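Lactaldehyde dehydrogenase (Methanocaldococcus jannaschii, PDB 3PQA) oxidises lactaldehyde to lactate with NAD, its preferred cofactor over NADP, in the biosynthesis of coenzyme F420, and works as a homotetramer. Local coordinates at residues I249-A254 against S397-N402; K290-F295 against I374-T379; D386-T391 against E412-G417. All blocks are in the same frame, centred on the assembly; numbering follows the deposited sequence.

How the contacts relate
All three contacts belong to one α/β unit of the aldehyde dehydrogenase fold, built around a mixed sheet that includes strands 246-250, 278-284, 373-379, 396-400 and 418-421. Contact 1 joins two neighbouring parallel strands of that sheet, and contact 2 lays helix 288-300 against strand 373-379; their centres are about 13 Å apart and they do not touch. Both segments of contact 2 fall between those of contact 1 in the sequence. Contact 3, its centre about 14 Å from that of contact 1 and about 20 Å from that of contact 2, joins the segments on helices 384-388 and 404-413, which precede and follow strand 396-400. It touches contact 1 through Ser397 and Ile249, and contact 2 where Ile387 meets Thr379.

Contact 1: I249-A254 against S397-N402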
ATOM      1  N   ILE B 249      22.628  20.877  12.257  1.00 13.79           N
ATOM      2  CA  ILE B 249      24.043  20.502  12.280  1.00 15.34           C
ATOM      3  C   ILE B 249      24.690  20.936  10.983  1.00 15.54           C
ATOM      4  O   ILE B 249      24.179  20.632   9.922  1.00 15.44           O
ATOM      5  CB  ILE B 249      24.171  18.962  12.407  1.00 16.75           C
ATOM      6  CG1 ILE B 249      23.671  18.525  13.787  1.00 17.47           C
ATOM      7  CG2 ILE B 249      25.618  18.474  12.076  1.00 17.47           C
ATOM      8  CD1 ILE B 249      23.331  17.049  13.910  1.00 17.09           C
ATOM      9  N   VAL B 250      25.820  21.631  11.076  1.00 14.96           N
ATOM     10  CA  VAL B 250      26.500  22.115   9.877  1.00 14.72           C
ATOM     11  C   VAL B 250      27.869  21.463   9.864  1.00 14.70           C
ATOM     12  O   VAL B 250      28.730  21.822  10.682  1.00 14.40           O
ATOM     13  CB  VAL B 250      26.647  23.654   9.879  1.00 15.62           C
ATOM     14  CG1 VAL B 250      27.405  24.154   8.621  1.00 16.22           C
ATOM     15  CG2 VAL B 250      25.285  24.337   9.979  1.00 16.31           C
ATOM     16  N   LEU B 251      28.062  20.500   8.963  1.00 14.89           N
ATOM     17  CA  LEU B 251      29.363  19.822   8.840  1.00 16.18           C
ATOM     18  C   LEU B 251      30.352  20.682   8.046  1.00 15.67           C
ATOM     19  O   LEU B 251      29.953  21.596   7.338  1.00 14.46           O
ATOM     20  CB  LEU B 251      29.222  18.442   8.196  1.00 18.72           C
ATOM     21  CG  LEU B 251      28.344  17.424   8.936  1.00 18.85           C
ATOM     22  CD1 LEU B 251      28.543  16.043   8.345  1.00 18.99           C
ATOM     23  CD2 LEU B 251      28.683  17.394  10.409  1.00 18.97           C
ATOM     24  N   LYS B 252      31.639  20.379   8.157  1.00 17.15           N
ATOM     25  CA  LYS B 252      32.667  21.222   7.541  1.00 19.76           C
ATOM     26  C   LYS B 252      32.619  21.249   6.011  1.00 18.71           C
ATOM     27  O   LYS B 252      33.191  22.146   5.400  1.00 18.25           O
ATOM     28  CB  LYS B 252      34.067  20.824   8.028  1.00 24.29           C
ATOM     29  CG  LYS B 252      34.517  19.435   7.594  1.00 25.84           C
ATOM     30  CD  LYS B 252      35.881  19.100   8.212  1.00 25.68           C
ATOM     31  CE  LYS B 252      36.342  17.707   7.817  1.00 26.24           C
ATOM     32  NZ  LYS B 252      35.507  16.638   8.462  1.00 26.37           N
ATOM     33  N   ASP B 253      31.955  20.270   5.397  1.00 17.71           N
ATOM     34  CA  ASP B 253      31.834  20.250   3.945  1.00 17.95           C
ATOM     35  C   ASP B 253      30.533  20.886   3.422  1.00 18.02           C
ATOM     36  O   ASP B 253      30.251  20.820   2.224  1.00 18.88           O
ATOM     37  CB  ASP B 253      31.969  18.819   3.412  1.00 19.15           C
ATOM     38  CG  ASP B 253      30.750  17.978   3.703  1.00 19.69           C
ATOM     39  OD1 ASP B 253      30.234  18.037   4.847  1.00 19.18           O
ATOM     40  OD2 ASP B 253      30.290  17.280   2.782  1.00 19.28           O
ATOM     41  N   ALA B 254      29.743  21.486   4.308  1.00 17.36           N
ATOM     42  CA  ALA B 254      28.468  22.112   3.922  1.00 17.34           C
ATOM     43  C   ALA B 254      28.664  23.293   2.977  1.00 17.33           C
ATOM     44  O   ALA B 254      29.667  24.000   3.068  1.00 16.99           O
ATOM     45  CB  ALA B 254      27.712  22.563   5.163  1.00 17.53           C
ATOM     46  N   SER B 397      15.275  17.456  13.292  1.00 11.50           N
ATOM     47  CA  SER B 397      16.690  17.761  13.288  1.00 10.84           C
ATOM     48  C   SER B 397      17.096  18.019  11.841  1.00 10.94           C
ATOM     49  O   SER B 397      16.343  17.699  10.913  1.00 11.16           O
ATOM     50  CB  SER B 397      17.476  16.581  13.863  1.00 11.55           C
ATOM     51  OG  SER B 397      17.203  15.388  13.140  1.00 12.88           O
ATOM     52  N   ALA B 398      18.263  18.615  11.645  1.00 10.67           N
ATOM     53  CA  ALA B 398      18.732  18.876  10.280  1.00 10.92           C
ATOM     54  C   ALA B 398      20.227  18.737  10.239  1.00 12.29           C
ATOM     55  O   ALA B 398      20.903  18.946  11.261  1.00 13.01           O
ATOM     56  CB  ALA B 398      18.320  20.287   9.795  1.00 10.71           C
ATOM     57  N   ILE B 399      20.721  18.396   9.057  1.00 12.89           N
ATOM     58  CA  ILE B 399      22.153  18.295   8.794  1.00 14.55           C
ATOM     59  C   ILE B 399      22.489  18.866   7.418  1.00 14.27           C
ATOM     60  O   ILE B 399      21.816  18.572   6.423  1.00 14.09           O
ATOM     61  CB  ILE B 399      22.661  16.839   8.915  1.00 17.15           C
ATOM     62  CG1 ILE B 399      24.149  16.781   8.557  1.00 18.18           C
ATOM     63  CG2 ILE B 399      21.858  15.881   8.030  1.00 18.21           C
ATOM     64  CD1 ILE B 399      24.856  15.607   9.088  1.00 18.04           C
ATOM     65  N   PHE B 400      23.542  19.674   7.378  1.00 13.45           N
ATOM     66  CA  PHE B 400      24.013  20.265   6.145  1.00 13.38           C
ATOM     67  C   PHE B 400      25.347  19.621   5.844  1.00 14.03           C
ATOM     68  O   PHE B 400      26.291  19.737   6.634  1.00 13.33           O
ATOM     69  CB  PHE B 400      24.141  21.784   6.302  1.00 13.88           C
ATOM     70  CG  PHE B 400      22.814  22.477   6.486  1.00 13.66           C
ATOM     71  CD1 PHE B 400      22.215  22.537   7.738  1.00 13.97           C
ATOM     72  CD2 PHE B 400      22.168  23.056   5.390  1.00 13.93           C
ATOM     73  CE1 PHE B 400      20.976  23.157   7.904  1.00 13.77           C
ATOM     74  CE2 PHE B 400      20.929  23.687   5.542  1.00 13.71           C
ATOM     75  CZ  PHE B 400      20.343  23.756   6.811  1.00 14.03           C
ATOM     76  N   THR B 401      25.417  18.934   4.702  1.00 14.60           N
ATOM     77  CA  THR B 401      26.620  18.230   4.267  1.00 15.19           C
ATOM     78  C   THR B 401      26.426  17.827   2.814  1.00 15.68           C
ATOM     79  O   THR B 401      25.282  17.732   2.346  1.00 15.00           O
ATOM     80  CB  THR B 401      26.925  16.951   5.143  1.00 15.24           C
ATOM     81  OG1 THR B 401      28.160  16.349   4.728  1.00 14.39           O
ATOM     82  CG2 THR B 401      25.783  15.904   5.068  1.00 14.41           C
ATOM     83  N   ASN B 402      27.540  17.611   2.109  1.00 16.78           N
ATOM     84  CA  ASN B 402      27.537  17.080   0.754  0.50 18.67           C
ATOM     85  C   ASN B 402      27.999  15.625   0.705  1.00 16.60           C
ATOM     86  O   ASN B 402      28.153  15.060  -0.373  1.00 16.28           O
ATOM     87  CB  ASN B 402      28.435  17.943  -0.143  0.50 23.97           C
ATOM     88  CG  ASN B 402      27.799  19.271  -0.490  0.50 23.57           C
ATOM     89  OD1 ASN B 402      26.626  19.328  -0.863  0.50 24.49           O
ATOM     90  ND2 ASN B 402      28.567  20.347  -0.373  0.50 24.54           N
TER
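Strands 246-250 and 396-400 run parallel here, Ile249 standing beside Ile399 and Val250 beside Phe400. Ile249 is bonded through both its backbone N and its backbone O: the N donates to Ala398 O at 2.8 Å, and the O accepts from Phe400 N. Leu251 N then reaches Phe400 O at 3.0 Å, before the chain turns away from the sheet in a type I turn from Leu251 to Ala254. On one face of the sheet, Ile249 CG2 meets Ile399 CG1, and Phe410 of helix 404-413 packs on both isoleucines; just past the strand end, Leu251 CD1 reaches Ile399 CD1 at 3.8 Å. The other face carries Val250 and Phe400, which helix 256-268 covers through Leu263. Parallel strands with helices 256-268 and 404-413 on the two faces are the α/β layering of the aldehyde dehydrogenase fold. Ile249 O sits at the edge of the Phe400 ring, in its plane, 3.5 Å from CD1, while Ala254 CB rests against Phe400 CB. Beyond the strands the pairing passes to side chains. Asp253 CG stands between its own backbone N and carbonyl carbon (chi1 73°), which turns the carboxylate across to the other segment. The two oxygens of Asp253 thereby bond to consecutive residues just past strand 396-400. Thr401 OG1 gives its proton to the syn lone pair of Asp253 OD1 at 2.7 Å and also accepts from Asp403 N. Asn402 N approaches Asp253 OD2 at 2.9 Å from above the carboxylate plane, 45° out of it.

Contact 2: K290-F295 against I374-T379; sequences KFIEMF and IPIIRT
The rings of Phe291 and Phe295 meet Ile376 in different ways: Ile376 CD1 lies at the edge of the Phe291 ring, near its plane and 4.4 Å from CE2, but approaches the Phe295 ring obliquely, 3.9 Å from CD2. Phe295 CB, one helical turn further on, sits over one face of the Phe291 ring, displaced toward the ring's rim. This is the helix-on-sheet packing of an α/β fold, with helix 288-300 running almost antiparallel to strand 373-379 (162° between the short axes, 10.8 Å apart at closest approach). Phe295 CG lies anti to the backbone N (chi1 -174°), a torsion that carries its ring out toward the strand, where CE2 also comes within 4.2 Å of Ile374 CG2. The Phe295 side chain lies roughly perpendicular to that of Ile374. Ile374 and Ile376, two apart on the strand, both direct their side chains at the helix, whereas Ile377 turns to the opposite face. The Ile292 and Ile376 side chains interleave, pointing opposite ways, with Ile292 CG1 touching both Ile376 CG2 and CD1 at 4.0 Å. No hydrogen bond joins the segments; the grip is apolar, and Ile355 of strand 350-357 adds to it by packing on Phe295 and Ile376. Near the far end of the strand, the Arg378 chain bends at chi3 (64°), and its guanidinium is held by salt bridges from NE to Glu357 and from NH2 to Asp289. In this pose Arg378 NH1 lies 3.8 Å from Ile292 CD1, which is oblique to the guanidinium plane.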
ATOM      1  N   LYS B 290      33.617  31.452  10.142  1.00 19.43           N
ATOM      2  CA  LYS B 290      33.069  31.912   8.875  1.00 21.69           C
ATOM      3  C   LYS B 290      31.557  31.798   8.882  1.00 19.43           C
ATOM      4  O   LYS B 290      30.862  32.711   8.436  1.00 18.19           O
ATOM      5  CB  LYS B 290      33.626  31.114   7.706  1.00 26.20           C
ATOM      6  CG  LYS B 290      35.087  31.354   7.421  1.00 27.80           C
ATOM      7  CD  LYS B 290      35.497  30.601   6.148  1.00 27.66           C
ATOM      8  CE  LYS B 290      35.156  29.105   6.245  1.00 28.03           C
ATOM      9  NZ  LYS B 290      34.488  28.642   5.003  1.00 28.11           N
ATOM     10  N   PHE B 291      31.052  30.680   9.398  1.00 18.39           N
ATOM     11  CA  PHE B 291      29.611  30.490   9.446  1.00 17.78           C
ATOM     12  C   PHE B 291      28.950  31.532  10.338  1.00 17.23           C
ATOM     13  O   PHE B 291      27.965  32.136   9.945  1.00 16.57           O
ATOM     14  CB  PHE B 291      29.214  29.103   9.935  1.00 18.52           C
ATOM     15  CG  PHE B 291      27.734  28.967  10.134  1.00 19.17           C
ATOM     16  CD1 PHE B 291      26.907  28.676   9.059  1.00 18.68           C
ATOM     17  CD2 PHE B 291      27.165  29.195  11.384  1.00 18.72           C
ATOM     18  CE1 PHE B 291      25.525  28.582   9.231  1.00 19.27           C
ATOM     19  CE2 PHE B 291      25.786  29.105  11.580  1.00 19.34           C
ATOM     20  CZ  PHE B 291      24.961  28.802  10.507  1.00 18.85           C
ATOM     21  N   ILE B 292      29.491  31.730  11.540  1.00 17.91           N
ATOM     22  CA  ILE B 292      28.931  32.706  12.474  1.00 19.51           C
ATOM     23  C   ILE B 292      28.892  34.118  11.865  1.00 18.91           C
ATOM     24  O   ILE B 292      27.872  34.793  11.930  1.00 18.29           O
ATOM     25  CB  ILE B 292      29.645  32.674  13.844  1.00 21.85           C
ATOM     26  CG1 ILE B 292      29.295  31.376  14.589  1.00 22.28           C
ATOM     27  CG2 ILE B 292      29.267  33.904  14.678  1.00 22.34           C
ATOM     28  CD1 ILE B 292      30.216  31.040  15.788  1.00 22.28           C
ATOM     29  N   GLU B 293      29.995  34.546  11.259  1.00 19.58           N
ATOM     30  CA  GLU B 293      30.045  35.861  10.628  1.00 21.89           C
ATOM     31  C   GLU B 293      28.955  36.003   9.556  1.00 20.34           C
ATOM     32  O   GLU B 293      28.226  37.002   9.533  1.00 19.96           O
ATOM     33  CB  GLU B 293      31.431  36.132  10.027  1.00 26.29           C
ATOM     34  CG  GLU B 293      31.557  37.508   9.401  1.00 30.15           C
ATOM     35  CD  GLU B 293      32.785  37.668   8.516  1.00 27.85           C
ATOM     36  OE1 GLU B 293      32.981  38.780   8.004  1.00 30.44           O
ATOM     37  OE2 GLU B 293      33.537  36.694   8.312  1.00 30.29           O
ATOM     38  N   MET B 294      28.836  34.998   8.684  1.00 19.47           N
ATOM     39  CA  MET B 294      27.840  35.023   7.612  1.00 19.55           C
ATOM     40  C   MET B 294      26.413  35.047   8.189  1.00 17.85           C
ATOM     41  O   MET B 294      25.553  35.791   7.716  1.00 17.18           O
ATOM     42  CB  MET B 294      28.015  33.827   6.652  1.00 21.87           C
ATOM     43  CG  MET B 294      29.356  33.770   5.885  1.00 23.15           C
ATOM     44  SD  MET B 294      29.717  32.152   5.113  1.00 22.30           S
ATOM     45  CE  MET B 294      28.464  32.112   3.857  1.00 23.26           C
ATOM     46  N   PHE B 295      26.178  34.243   9.224  1.00 16.36           N
ATOM     47  CA  PHE B 295      24.854  34.090   9.824  1.00 15.89           C
ATOM     48  C   PHE B 295      24.403  35.359  10.559  1.00 15.54           C
ATOM     49  O   PHE B 295      23.293  35.831  10.358  1.00 16.21           O
ATOM     50  CB  PHE B 295      24.861  32.871  10.745  1.00 16.60           C
ATOM     51  CG  PHE B 295      23.514  32.523  11.325  1.00 17.05           C
ATOM     52  CD1 PHE B 295      22.494  32.018  10.517  1.00 16.68           C
ATOM     53  CD2 PHE B 295      23.288  32.674  12.684  1.00 16.71           C
ATOM     54  CE1 PHE B 295      21.257  31.681  11.068  1.00 17.07           C
ATOM     55  CE2 PHE B 295      22.064  32.339  13.252  1.00 17.09           C
ATOM     56  CZ  PHE B 295      21.040  31.846  12.442  1.00 16.65           C
ATOM     57  N   ILE B 374      18.964  32.138  19.060  1.00 15.52           N
ATOM     58  CA  ILE B 374      19.707  31.026  18.475  1.00 16.58           C
ATOM     59  C   ILE B 374      21.073  30.817  19.137  1.00 17.24           C
ATOM     60  O   ILE B 374      21.985  31.643  18.958  1.00 17.28           O
ATOM     61  CB  ILE B 374      19.930  31.228  16.957  1.00 16.95           C
ATOM     62  CG1 ILE B 374      18.633  31.664  16.246  1.00 17.21           C
ATOM     63  CG2 ILE B 374      20.587  29.973  16.326  1.00 17.07           C
ATOM     64  CD1 ILE B 374      17.435  30.679  16.400  1.00 16.95           C
ATOM     65  N   PRO B 375      21.219  29.714  19.895  1.00 17.03           N
ATOM     66  CA  PRO B 375      22.532  29.308  20.394  1.00 16.94           C
ATOM     67  C   PRO B 375      23.295  28.555  19.315  1.00 16.80           C
ATOM     68  O   PRO B 375      22.723  27.704  18.610  1.00 16.34           O
ATOM     69  CB  PRO B 375      22.199  28.373  21.547  1.00 17.22           C
ATOM     70  CG  PRO B 375      20.874  27.751  21.122  1.00 16.25           C
ATOM     71  CD  PRO B 375      20.144  28.801  20.335  1.00 17.23           C
ATOM     72  N   ILE B 376      24.575  28.892  19.184  1.00 16.39           N
ATOM     73  CA  ILE B 376      25.469  28.238  18.240  1.00 16.44           C
ATOM     74  C   ILE B 376      26.583  27.606  19.064  1.00 16.83           C
ATOM     75  O   ILE B 376      27.170  28.277  19.919  1.00 16.18           O
ATOM     76  CB  ILE B 376      26.079  29.244  17.237  1.00 16.65           C
ATOM     77  CG1 ILE B 376      24.967  29.880  16.378  1.00 16.72           C
ATOM     78  CG2 ILE B 376      27.139  28.547  16.355  1.00 16.75           C
ATOM     79  CD1 ILE B 376      25.407  31.054  15.527  1.00 16.70           C
ATOM     80  N   ILE B 377      26.857  26.326  18.816  1.00 16.76           N
ATOM     81  CA  ILE B 377      27.872  25.591  19.551  1.00 17.85           C
ATOM     82  C   ILE B 377      28.893  25.076  18.563  1.00 17.93           C
ATOM     83  O   ILE B 377      28.545  24.333  17.639  1.00 16.71           O
ATOM     84  CB  ILE B 377      27.277  24.382  20.317  1.00 19.54           C
ATOM     85  CG1 ILE B 377      26.172  24.820  21.285  1.00 20.72           C
ATOM     86  CG2 ILE B 377      28.389  23.573  21.014  1.00 20.78           C
ATOM     87  CD1 ILE B 377      24.779  24.939  20.630  1.00 19.80           C
ATOM     88  N   ARG B 378      30.153  25.472  18.730  1.00 18.06           N
ATOM     89  CA  ARG B 378      31.189  24.938  17.847  1.00 19.51           C
ATOM     90  C   ARG B 378      31.731  23.645  18.448  1.00 18.81           C
ATOM     91  O   ARG B 378      31.967  23.558  19.658  1.00 18.75           O
ATOM     92  CB  ARG B 378      32.302  25.964  17.555  1.00 23.28           C
ATOM     93  CG  ARG B 378      33.365  26.115  18.632  1.00 24.55           C
ATOM     94  CD  ARG B 378      34.417  27.124  18.192  1.00 24.26           C
ATOM     95  NE  ARG B 378      33.850  28.464  18.042  1.00 24.99           N
ATOM     96  CZ  ARG B 378      34.326  29.406  17.230  1.00 24.73           C
ATOM     97  NH1 ARG B 378      33.729  30.593  17.169  1.00 25.21           N
ATOM     98  NH2 ARG B 378      35.394  29.165  16.473  1.00 25.13           N
ATOM     99  N   THR B 379      31.883  22.622  17.618  1.00 18.98           N
ATOM    100  CA  THR B 379      32.300  21.329  18.115  1.00 20.10           C
ATOM    101  C   THR B 379      32.952  20.483  17.029  1.00 19.08           C
ATOM    102  O   THR B 379      33.040  20.907  15.880  1.00 19.08           O
ATOM    103  CB  THR B 379      31.104  20.566  18.755  1.00 22.31           C
ATOM    104  OG1 THR B 379      31.593  19.388  19.397  1.00 25.30           O
ATOM    105  CG2 THR B 379      30.080  20.193  17.710  1.00 25.19           C
TER

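Contact 3: D386-T391 against E412-G417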
ATOM      1  N   ASP B 386      25.627  12.999  19.660  1.00 18.30           N
ATOM      2  CA  ASP B 386      25.362  12.971  21.103  1.00 19.67           C
ATOM      3  C   ASP B 386      24.755  14.283  21.600  1.00 17.00           C
ATOM      4  O   ASP B 386      23.785  14.253  22.357  1.00 16.72           O
ATOM      5  CB  ASP B 386      26.619  12.604  21.900  1.00 23.39           C
ATOM      6  CG  ASP B 386      26.993  11.117  21.776  1.00 23.88           C
ATOM      7  OD1 ASP B 386      26.125  10.255  21.459  1.00 23.87           O
ATOM      8  OD2 ASP B 386      28.176  10.810  22.031  1.00 23.96           O
ATOM      9  N   ILE B 387      25.282  15.428  21.156  1.00 15.25           N
ATOM     10  CA  ILE B 387      24.691  16.714  21.565  1.00 14.99           C
ATOM     11  C   ILE B 387      23.249  16.835  21.035  1.00 14.51           C
ATOM     12  O   ILE B 387      22.319  17.203  21.778  1.00 14.45           O
ATOM     13  CB  ILE B 387      25.513  17.930  21.100  1.00 15.90           C
ATOM     14  CG1 ILE B 387      26.879  17.961  21.800  1.00 16.21           C
ATOM     15  CG2 ILE B 387      24.743  19.220  21.374  1.00 16.15           C
ATOM     16  CD1 ILE B 387      27.903  18.843  21.078  1.00 16.09           C
ATOM     17  N   ALA B 388      23.072  16.527  19.754  1.00 14.15           N
ATOM     18  CA  ALA B 388      21.754  16.589  19.120  1.00 14.01           C
ATOM     19  C   ALA B 388      20.710  15.735  19.849  1.00 13.65           C
ATOM     20  O   ALA B 388      19.556  16.160  19.989  1.00 13.53           O
ATOM     21  CB  ALA B 388      21.860  16.190  17.632  1.00 14.09           C
ATOM     22  N   ASN B 389      21.124  14.555  20.317  1.00 14.34           N
ATOM     23  CA  ASN B 389      20.212  13.588  20.959  1.00 16.32           C
ATOM     24  C   ASN B 389      20.064  13.768  22.467  1.00 16.97           C
ATOM     25  O   ASN B 389      19.385  12.978  23.127  1.00 17.09           O
ATOM     26  CB  ASN B 389      20.682  12.159  20.689  1.00 16.98           C
ATOM     27  CG  ASN B 389      20.442  11.718  19.254  1.00 16.38           C
ATOM     28  OD1 ASN B 389      19.595  12.265  18.550  1.00 17.01           O
ATOM     29  ND2 ASN B 389      21.147  10.682  18.843  1.00 16.94           N
ATOM     30  N   SER B 390      20.700  14.799  23.006  1.00 16.78           N
ATOM     31  CA  SER B 390      20.820  14.941  24.456  1.00 17.24           C
ATOM     32  C   SER B 390      19.615  15.571  25.176  1.00 17.97           C
ATOM     33  O   SER B 390      19.651  15.757  26.406  1.00 18.93           O
ATOM     34  CB  SER B 390      22.103  15.708  24.799  1.00 17.20           C
ATOM     35  OG  SER B 390      21.989  17.060  24.402  1.00 17.71           O
ATOM     36  N   THR B 391      18.557  15.904  24.432  1.00 17.11           N
ATOM     37  CA  THR B 391      17.383  16.543  25.032  1.00 16.58           C
ATOM     38  C   THR B 391      16.288  15.521  25.284  1.00 16.45           C
ATOM     39  O   THR B 391      16.370  14.382  24.832  1.00 15.91           O
ATOM     40  CB  THR B 391      16.790  17.705  24.172  1.00 16.95           C
ATOM     41  OG1 THR B 391      16.012  17.167  23.087  1.00 18.00           O
ATOM     42  CG2 THR B 391      17.884  18.616  23.631  1.00 18.13           C
ATOM     43  N   GLU B 412      20.168   8.175  10.210  1.00 14.95           N
ATOM     44  CA  GLU B 412      19.749   6.986  10.935  0.50 16.49           C
ATOM     45  C   GLU B 412      19.908   7.118  12.443  1.00 15.63           C
ATOM     46  O   GLU B 412      19.089   6.585  13.189  1.00 15.47           O
ATOM     47  CB  GLU B 412      20.450   5.748  10.390  0.50 20.36           C
ATOM     48  CG  GLU B 412      19.992   5.424   8.979  0.50 24.10           C
ATOM     49  CD  GLU B 412      20.783   4.306   8.356  0.50 21.58           C
ATOM     50  OE1 GLU B 412      20.404   3.865   7.252  0.50 24.38           O
ATOM     51  OE2 GLU B 412      21.784   3.874   8.968  0.50 24.22           O
ATOM     52  N   ASN B 413      20.923   7.858  12.878  1.00 15.37           N
ATOM     53  CA  ASN B 413      21.244   7.934  14.294  1.00 15.91           C
ATOM     54  C   ASN B 413      20.656   9.095  15.073  1.00 14.63           C
ATOM     55  O   ASN B 413      20.681   9.076  16.305  1.00 15.00           O
ATOM     56  CB  ASN B 413      22.762   7.860  14.472  1.00 19.03           C
ATOM     57  CG  ASN B 413      23.299   6.497  14.138  1.00 21.05           C
ATOM     58  OD1 ASN B 413      22.786   5.488  14.614  1.00 19.53           O
ATOM     59  ND2 ASN B 413      24.333   6.451  13.317  1.00 19.65           N
ATOM     60  N   LEU B 414      20.127  10.093  14.367  1.00 13.39           N
ATOM     61  CA  LEU B 414      19.411  11.189  15.015  1.00 13.43           C
ATOM     62  C   LEU B 414      18.043  10.705  15.496  1.00 12.90           C
ATOM     63  O   LEU B 414      17.235  10.200  14.701  1.00 13.03           O
ATOM     64  CB  LEU B 414      19.262  12.372  14.045  1.00 14.83           C
ATOM     65  CG  LEU B 414      20.562  13.147  13.794  1.00 15.43           C
ATOM     66  CD1 LEU B 414      20.397  14.054  12.609  1.00 14.92           C
ATOM     67  CD2 LEU B 414      20.901  13.962  15.034  1.00 14.95           C
ATOM     68  N   GLU B 415      17.790  10.891  16.790  1.00 12.94           N
ATOM     69  CA  GLU B 415      16.597  10.376  17.456  1.00 13.46           C
ATOM     70  C   GLU B 415      15.453  11.388  17.341  1.00 11.97           C
ATOM     71  O   GLU B 415      15.048  12.021  18.319  1.00 11.68           O
ATOM     72  CB  GLU B 415      16.937  10.031  18.919  1.00 16.45           C
ATOM     73  CG  GLU B 415      17.835   8.792  19.046  1.00 19.19           C
ATOM     74  CD  GLU B 415      18.483   8.607  20.422  1.00 17.46           C
ATOM     75  OE1 GLU B 415      18.280   9.440  21.329  1.00 19.39           O
ATOM     76  OE2 GLU B 415      19.202   7.601  20.593  1.00 19.50           O
ATOM     77  N   PHE B 416      14.931  11.522  16.119  1.00 11.54           N
ATOM     78  CA  PHE B 416      13.933  12.545  15.798  1.00 11.56           C
ATOM     79  C   PHE B 416      12.841  11.989  14.901  1.00 10.92           C
ATOM     80  O   PHE B 416      13.072  11.029  14.143  1.00 10.97           O
ATOM     81  CB  PHE B 416      14.625  13.760  15.144  1.00 13.46           C
ATOM     82  CG  PHE B 416      15.448  14.548  16.119  1.00 13.34           C
ATOM     83  CD1 PHE B 416      14.890  15.634  16.795  1.00 13.68           C
ATOM     84  CD2 PHE B 416      16.764  14.157  16.423  1.00 13.65           C
ATOM     85  CE1 PHE B 416      15.646  16.341  17.760  1.00 13.41           C
ATOM     86  CE2 PHE B 416      17.521  14.855  17.378  1.00 13.37           C
ATOM     87  CZ  PHE B 416      16.964  15.952  18.026  1.00 13.68           C
ATOM     88  N   GLY B 417      11.659  12.601  14.969  1.00 10.91           N
ATOM     89  CA  GLY B 417      10.567  12.282  14.038  1.00 11.16           C
ATOM     90  C   GLY B 417      10.829  12.691  12.595  1.00 12.03           C
ATOM     91  O   GLY B 417      10.267  12.100  11.656  1.00 12.54           O
TER
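Segments 386-391 and 412-417 pass each other, with Asn389 and Glu415 nearest, their CA atoms 6.0 Å apart. One asparagine amide spans the gap, bonding at the end of helix 404-413 and just beyond it. Asn389 OD1 accepts from Glu415 N at 2.9 Å along a nearly straight N-H (172°), with the donor tilted from the carbonyl plane; its ND2 donates to Asn413 O at 3.0 Å. That oxygen lies close to the amide plane, and the two bonds together should fix the amide's rotation. The Asn389 amide is stacked on the Glu415 carboxylate, their planes 8° apart, although the side chains themselves run roughly perpendicular. Glu415 OE1 forms a salt bridge with Lys438, and Glu415 is the centre of an inverse gamma turn. On the buried side, Ala388 CB packs on Leu414 CD2 at 3.6 Å. Ala388 O lies in the plane of the Phe416 ring at its edge, 3.3 Å from CZ, while Asn389 OD1 approaches CE2 obliquely. The Phe416 side chain is about 11 Å from that of Cys275, the probable active-site cysteine by similarity. Leu414 O also accepts a hydrogen bond from Lys458 of a neighbouring subunit. The sheet lies against these residues: Ala388 and Leu414 rest on Ile249 of strand 246-250, and Phe416 touches Pro247 of that strand and Ser397 of strand 396-400.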